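Local coordinates for protein Rep (Escherichia coli, PDB 3VW4) that acts as the initiator-primase of plasmid ColE2-P9, binding and unwinding its replication origin, and is represented here by the DNA-binding domain, at residues R60-G63 with K64-K68. Numbering follows the deposited sequence.
With nucleotides of chain D.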
loop_
_atom_site.group_PDB
_atom_site.type_symbol
_atom_site.label_atom_id
_atom_site.label_comp_id
_atom_site.label_asym_id
_atom_site.label_seq_id
_atom_site.Cartn_x
_atom_site.Cartn_y
_atom_site.Cartn_z
ATOM N N ARG A 60 25.735 0.476 -7.448
ATOM C CA ARG A 60 25.276 1.740 -8.064
ATOM C C ARG A 60 24.407 1.507 -9.246
ATOM O O ARG A 60 23.331 2.147 -9.365
ATOM C CB ARG A 60 26.393 2.706 -8.434
ATOM C CG ARG A 60 27.203 3.121 -7.207
ATOM C CD ARG A 60 28.256 4.216 -7.400
ATOM N NE ARG A 60 29.554 3.753 -6.845
ATOM C CZ ARG A 60 30.631 3.481 -7.587
ATOM N NH1 ARG A 60 30.556 3.631 -8.911
ATOM N NH2 ARG A 60 31.789 3.067 -7.034
ATOM N N ALA A 61 24.817 0.593 -10.105
ATOM C CA ALA A 61 24.054 0.319 -11.311
ATOM C C ALA A 61 22.635 -0.179 -10.928
ATOM O O ALA A 61 21.659 0.385 -11.398
ATOM C CB ALA A 61 24.798 -0.670 -12.213
ATOM N N ILE A 62 22.520 -1.175 -10.031
ATOM C CA ILE A 62 21.213 -1.713 -9.740
ATOM C C ILE A 62 20.357 -0.611 -9.073
ATOM O O ILE A 62 19.127 -0.445 -9.304
ATOM C CB ILE A 62 21.165 -3.148 -9.035
ATOM C CG1 ILE A 62 20.482 -3.063 -7.753
ATOM C CG2 ILE A 62 22.460 -3.957 -8.878
ATOM C CD1 ILE A 62 19.063 -3.259 -8.082
ATOM N N GLY A 63 21.037 0.158 -8.259
ATOM C CA GLY A 63 20.389 1.268 -7.607
ATOM C C GLY A 63 19.937 2.355 -8.556
ATOM O O GLY A 63 18.844 2.876 -8.376
ATOM N N LYS A 64 20.743 2.706 -9.565
ATOM C CA LYS A 64 20.375 3.745 -10.524
ATOM C C LYS A 64 19.098 3.335 -11.269
ATOM O O LYS A 64 18.139 4.147 -11.502
ATOM C CB LYS A 64 21.522 3.937 -11.521
ATOM C CG LYS A 64 21.325 5.113 -12.452
ATOM C CD LYS A 64 22.606 5.509 -13.213
ATOM C CE LYS A 64 23.845 5.855 -12.317
ATOM N NZ LYS A 64 25.162 6.233 -13.023
ATOM N N SER A 65 19.074 2.057 -11.629
ATOM C CA SER A 65 17.947 1.475 -12.299
ATOM C C SER A 65 16.646 1.675 -11.518
ATOM O O SER A 65 15.667 2.144 -12.089
ATOM C CB SER A 65 18.175 -0.006 -12.510
ATOM O OG SER A 65 17.193 -0.492 -13.416
ATOM N N ILE A 66 16.632 1.332 -10.225
ATOM C CA ILE A 66 15.391 1.380 -9.475
ATOM C C ILE A 66 14.936 2.832 -9.322
ATOM O O ILE A 66 13.721 3.190 -9.387
ATOM C CB ILE A 66 15.550 0.675 -8.121
ATOM C CG1 ILE A 66 15.923 -0.794 -8.416
ATOM C CG2 ILE A 66 14.268 0.763 -7.329
ATOM C CD1 ILE A 66 16.237 -1.632 -7.206
ATOM N N ALA A 67 15.943 3.677 -9.135
ATOM C CA ALA A 67 15.655 5.023 -8.748
ATOM C C ALA A 67 15.199 5.775 -9.993
ATOM O O ALA A 67 14.341 6.609 -9.892
ATOM C CB ALA A 67 16.865 5.645 -8.148
ATOM N N LYS A 68 15.715 5.456 -11.168
ATOM C CA LYS A 68 15.177 6.164 -12.307
ATOM C C LYS A 68 13.784 5.717 -12.595
ATOM O O LYS A 68 12.888 6.567 -12.733
ATOM C CB LYS A 68 15.983 6.026 -13.540
ATOM C CG LYS A 68 17.268 6.776 -13.442
ATOM C CD LYS A 68 18.344 6.024 -14.203
ATOM C CE LYS A 68 18.056 6.050 -15.694
ATOM N NZ LYS A 68 18.247 7.439 -16.286
ATOM P P DG D 1 14.494 -2.462 -17.465
ATOM O OP1 DG D 1 15.650 -2.486 -18.431
ATOM O OP2 DG D 1 14.031 -1.145 -16.851
ATOM O "O5'" DG D 1 13.274 -3.448 -17.835
ATOM C "C5'" DG D 1 13.443 -4.803 -18.305
ATOM C "C4'" DG D 1 13.415 -5.784 -17.156
ATOM O "O4'" DG D 1 14.679 -5.769 -16.462
ATOM C "C3'" DG D 1 12.331 -5.585 -16.093
ATOM O "O3'" DG D 1 11.488 -6.739 -16.095
ATOM C "C2'" DG D 1 13.076 -5.569 -14.761
ATOM C "C1'" DG D 1 14.498 -5.979 -15.072
ATOM N N9 DG D 1 15.528 -5.201 -14.401
ATOM C C8 DG D 1 15.729 -3.845 -14.507
ATOM N N7 DG D 1 16.787 -3.431 -13.864
ATOM C C5 DG D 1 17.345 -4.592 -13.341
ATOM C C6 DG D 1 18.478 -4.771 -12.498
ATOM O O6 DG D 1 19.273 -3.926 -12.084
ATOM N N1 DG D 1 18.673 -6.104 -12.182
ATOM C C2 DG D 1 17.867 -7.136 -12.590
ATOM N N2 DG D 1 18.224 -8.359 -12.161
ATOM N N3 DG D 1 16.781 -6.981 -13.333
ATOM C C4 DG D 1 16.598 -5.696 -13.693
ATOM P P DA D 2 9.935 -6.514 -16.085
ATOM O OP1 DA D 2 9.353 -7.823 -16.326
ATOM O OP2 DA D 2 9.799 -5.361 -17.046
ATOM O "O5'" DA D 2 9.246 -6.090 -14.687
ATOM C "C5'" DA D 2 9.502 -6.751 -13.416
ATOM C "C4'" DA D 2 8.770 -6.034 -12.290
ATOM O "O4'" DA D 2 9.505 -4.879 -11.785
ATOM C "C3'" DA D 2 7.409 -5.451 -12.634
ATOM O "O3'" DA D 2 6.774 -5.236 -11.407
ATOM C "C2'" DA D 2 7.800 -4.110 -13.233
ATOM C "C1'" DA D 2 8.969 -3.680 -12.356
ATOM N N9 DA D 2 10.081 -2.961 -12.978
ATOM C C8 DA D 2 10.542 -2.948 -14.266
ATOM N N7 DA D 2 11.607 -2.198 -14.439
ATOM C C5 DA D 2 11.908 -1.748 -13.162
ATOM C C6 DA D 2 12.964 -0.975 -12.654
ATOM N N6 DA D 2 13.940 -0.451 -13.407
ATOM N N1 DA D 2 12.964 -0.709 -11.330
ATOM C C2 DA D 2 11.964 -1.180 -10.582
ATOM N N3 DA D 2 10.938 -1.941 -10.936
ATOM C C4 DA D 2 10.977 -2.206 -12.253
#
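Ser-65 OG is gripped by two bases of the origin strand, chain D: it donates to N7 of DG1 at 3.0 Å and accepts a weak bond from N6 of DA2 at 3.3 Å. With OG anti to the backbone N (chi1 -168°), the hydroxyl stands beside its own carbonyl carbon, where OG and Ser-65 O can both meet the N6 amino group, the latter in a second weak bond of 3.4 Å. One turn earlier, Ile-62 sets its CB 3.7 Å from O6 of DG1, a van der Waals approach.

Both residues lie on helix 56-73, whose i to i+4 bonds are intact here; Ser-65 N meets Ala-61 O at 3.1 Å with an N-H...O angle of 168°. Ile-62 and Ile-66 run side by side, their CD1 atoms 3.4 Å apart, and face helices 7-24 and 32-49, with Phe-14, Val-17, Val-39 and Val-43 among their neighbours. In Ile-66, chi1 puts CG1 beside the backbone N and the extended chi2 (175°) carries CD1 on to Ile-62. Cutting Ile-66 back to alanine would probably cost Ile-62 CD1 this apolar partner within the helix and open a gap against Val-17 and Val-39. Helix 56-73 thus packs one face on its three-helix bundle and offers another to bases, consistent with helix-turn-helix binding; N7 marks a purine and N6 an adenine, so Ser-65 could contribute, if weakly at N6, to origin recognition.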